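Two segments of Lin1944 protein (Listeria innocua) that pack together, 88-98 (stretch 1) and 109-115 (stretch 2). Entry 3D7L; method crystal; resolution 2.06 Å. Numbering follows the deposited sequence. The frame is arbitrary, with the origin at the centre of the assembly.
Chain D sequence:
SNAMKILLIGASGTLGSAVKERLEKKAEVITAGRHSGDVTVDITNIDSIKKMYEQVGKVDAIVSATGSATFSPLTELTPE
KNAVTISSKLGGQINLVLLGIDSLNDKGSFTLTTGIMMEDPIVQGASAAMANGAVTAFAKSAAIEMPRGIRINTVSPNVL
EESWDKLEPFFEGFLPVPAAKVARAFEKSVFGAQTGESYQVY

Stretch 1 88-98: SKLGGQINLVL
Stretch 2 109-115: SFTLTTG

Helix 88-98 lies antiparallel to strand 109-113: their N-to-C directions differ by 178° and the axes approach to 9.4 Å. The register pairs V97 CA with F110 CA at 7.2 Å, Q93 CA with L112 CA at 6.9 Å, and K89 CA with T114 CA at 8.4 Å. The helix widens into a pi-type turn at 88-90, with Q93 N bonding S88 O at 3.3 Å.

The strand is extended, with phi/psi from -146/155 at S109 to -105/134 at T113. F110 points toward the helix with chi1 m (-70°) and chi2 -82°. V97, chi1 t, sets CG2 over one face of this ring, 4.1 Å from the F110 centroid and 22° off the normal, a CH-pi contact. T111 points away, following strand alternation. L112 (chi1 -90°, chi2 24°, between wells) points back toward the helix, and its CD2 meets V97 CG2 at 3.8 Å, so one methyl serves both apolar partners.

At T113 the bonding becomes polar. Q93 (m, t, chi3 97°) reads its backbone with both amide ends: T113 N donates to Q93 OE1 (3.0 Å, 169°), and Q93 NE2 donates to T113 O (2.8 Å, 175°) and to K89 O (3.0 Å). T114 (-115/-120) leaves the strand; K89 (t, p, t, m) reaches it through K89 NZ to T114 O, 3.0 Å. G115 follows at 158/151, a conformation calling for glycine.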

# COMPACT_ATOMS: atom_id res chain seq x y z
N SER D 88 -10.78 -0.92 4.76
CA SER D 88 -10.60 -1.44 6.13
C SER D 88 -9.14 -1.54 6.62
O SER D 88 -8.63 -0.59 7.22
CB SER D 88 -11.35 -2.76 6.31
OG SER D 88 -11.34 -3.16 7.68
N LYS D 89 -8.46 -2.67 6.36
CA LYS D 89 -7.08 -2.82 6.80
C LYS D 89 -6.21 -1.70 6.25
O LYS D 89 -5.31 -1.24 6.95
CB LYS D 89 -6.51 -4.19 6.39
CG LYS D 89 -5.04 -4.46 6.80
CD LYS D 89 -4.93 -4.75 8.28
CE LYS D 89 -3.50 -5.09 8.71
NZ LYS D 89 -3.08 -6.40 8.18
N LEU D 90 -6.46 -1.28 5.01
CA LEU D 90 -5.67 -0.21 4.38
C LEU D 90 -6.16 1.18 4.81
O LEU D 90 -5.52 1.86 5.61
CB LEU D 90 -5.68 -0.34 2.85
CG LEU D 90 -4.65 0.49 2.06
CD1 LEU D 90 -4.42 -0.14 0.67
CD2 LEU D 90 -5.03 1.96 1.92
N GLY D 91 -7.32 1.58 4.28
CA GLY D 91 -7.84 2.94 4.39
C GLY D 91 -8.35 3.23 5.78
O GLY D 91 -8.26 4.35 6.22
N GLY D 92 -8.91 2.21 6.44
CA GLY D 92 -9.39 2.33 7.80
C GLY D 92 -8.27 2.67 8.76
O GLY D 92 -8.40 3.63 9.53
N GLN D 93 -7.15 1.94 8.71
CA GLN D 93 -6.02 2.23 9.60
C GLN D 93 -5.37 3.58 9.29
O GLN D 93 -4.96 4.31 10.21
CB GLN D 93 -4.97 1.13 9.55
CG GLN D 93 -5.38 -0.20 10.12
CD GLN D 93 -4.14 -1.05 10.43
OE1 GLN D 93 -3.68 -1.09 11.58
NE2 GLN D 93 -3.59 -1.73 9.41
N ILE D 94 -5.29 3.94 8.02
CA ILE D 94 -4.67 5.21 7.65
C ILE D 94 -5.53 6.39 8.11
O ILE D 94 -5.00 7.37 8.67
CB ILE D 94 -4.23 5.24 6.16
CG1 ILE D 94 -2.97 4.34 6.01
CG2 ILE D 94 -3.93 6.67 5.70
CD1 ILE D 94 -2.57 3.97 4.62
N ASN D 95 -6.84 6.26 7.93
CA ASN D 95 -7.79 7.26 8.40
C ASN D 95 -7.75 7.45 9.90
O ASN D 95 -7.89 8.57 10.38
CB ASN D 95 -9.21 6.97 7.88
CG ASN D 95 -9.35 7.28 6.38
OD1 ASN D 95 -8.45 7.88 5.80
ND2 ASN D 95 -10.44 6.87 5.76
N LEU D 96 -7.48 6.38 10.66
CA LEU D 96 -7.29 6.58 12.11
C LEU D 96 -6.13 7.54 12.38
O LEU D 96 -6.14 8.26 13.39
CB LEU D 96 -7.06 5.27 12.85
CG LEU D 96 -8.13 4.20 12.85
CD1 LEU D 96 -7.50 2.97 13.47
CD2 LEU D 96 -9.45 4.59 13.58
N VAL D 97 -5.12 7.53 11.51
CA VAL D 97 -4.00 8.47 11.62
C VAL D 97 -4.42 9.86 11.11
O VAL D 97 -4.25 10.86 11.82
CB VAL D 97 -2.75 7.96 10.86
CG1 VAL D 97 -1.70 9.04 10.78
CG2 VAL D 97 -2.21 6.69 11.51
N LEU D 98 -4.99 9.92 9.91
CA LEU D 98 -5.37 11.22 9.36
C LEU D 98 -6.36 11.98 10.26
O LEU D 98 -6.34 13.21 10.30
CB LEU D 98 -5.94 11.11 7.93
CG LEU D 98 -5.04 10.40 6.92
CD1 LEU D 98 -5.71 10.37 5.58
CD2 LEU D 98 -3.66 11.06 6.80
N SER D 109 2.22 8.76 20.23
CA SER D 109 2.57 7.87 19.11
C SER D 109 1.36 7.18 18.49
O SER D 109 0.36 6.99 19.17
CB SER D 109 3.55 6.79 19.56
OG SER D 109 2.91 5.85 20.41
N PHE D 110 1.48 6.80 17.20
CA PHE D 110 0.59 5.85 16.54
C PHE D 110 1.31 4.51 16.36
O PHE D 110 2.48 4.48 16.03
CB PHE D 110 0.21 6.33 15.13
CG PHE D 110 -0.69 7.52 15.10
CD1 PHE D 110 -2.06 7.38 15.25
CD2 PHE D 110 -0.17 8.80 14.87
CE1 PHE D 110 -2.91 8.49 15.21
CE2 PHE D 110 -1.02 9.91 14.83
CZ PHE D 110 -2.39 9.74 14.98
N THR D 111 0.60 3.39 16.55
CA THR D 111 1.14 2.09 16.15
C THR D 111 0.11 1.38 15.28
O THR D 111 -1.03 1.21 15.70
CB THR D 111 1.50 1.21 17.33
OG1 THR D 111 2.28 1.97 18.25
CG2 THR D 111 2.27 -0.02 16.89
N LEU D 112 0.52 0.96 14.08
CA LEU D 112 -0.41 0.33 13.12
C LEU D 112 -0.04 -1.12 12.85
O LEU D 112 1.11 -1.49 13.02
CB LEU D 112 -0.42 1.13 11.82
CG LEU D 112 -1.39 2.30 11.60
CD1 LEU D 112 -1.94 3.01 12.86
CD2 LEU D 112 -0.83 3.31 10.54
N THR D 113 -0.99 -1.96 12.43
CA THR D 113 -0.64 -3.38 12.22
C THR D 113 -0.51 -3.71 10.74
O THR D 113 -1.36 -3.31 9.95
CB THR D 113 -1.64 -4.36 12.89
OG1 THR D 113 -1.71 -4.08 14.30
CG2 THR D 113 -1.22 -5.81 12.68
N THR D 114 0.56 -4.42 10.36
CA THR D 114 0.72 -4.87 8.98
C THR D 114 0.67 -6.43 8.95
O THR D 114 -0.34 -7.01 9.37
CB THR D 114 2.02 -4.29 8.35
OG1 THR D 114 3.12 -4.56 9.22
CG2 THR D 114 1.94 -2.76 8.18
N GLY D 115 1.73 -7.09 8.49
CA GLY D 115 1.75 -8.55 8.44
C GLY D 115 2.76 -9.12 7.46
O GLY D 115 3.09 -8.50 6.43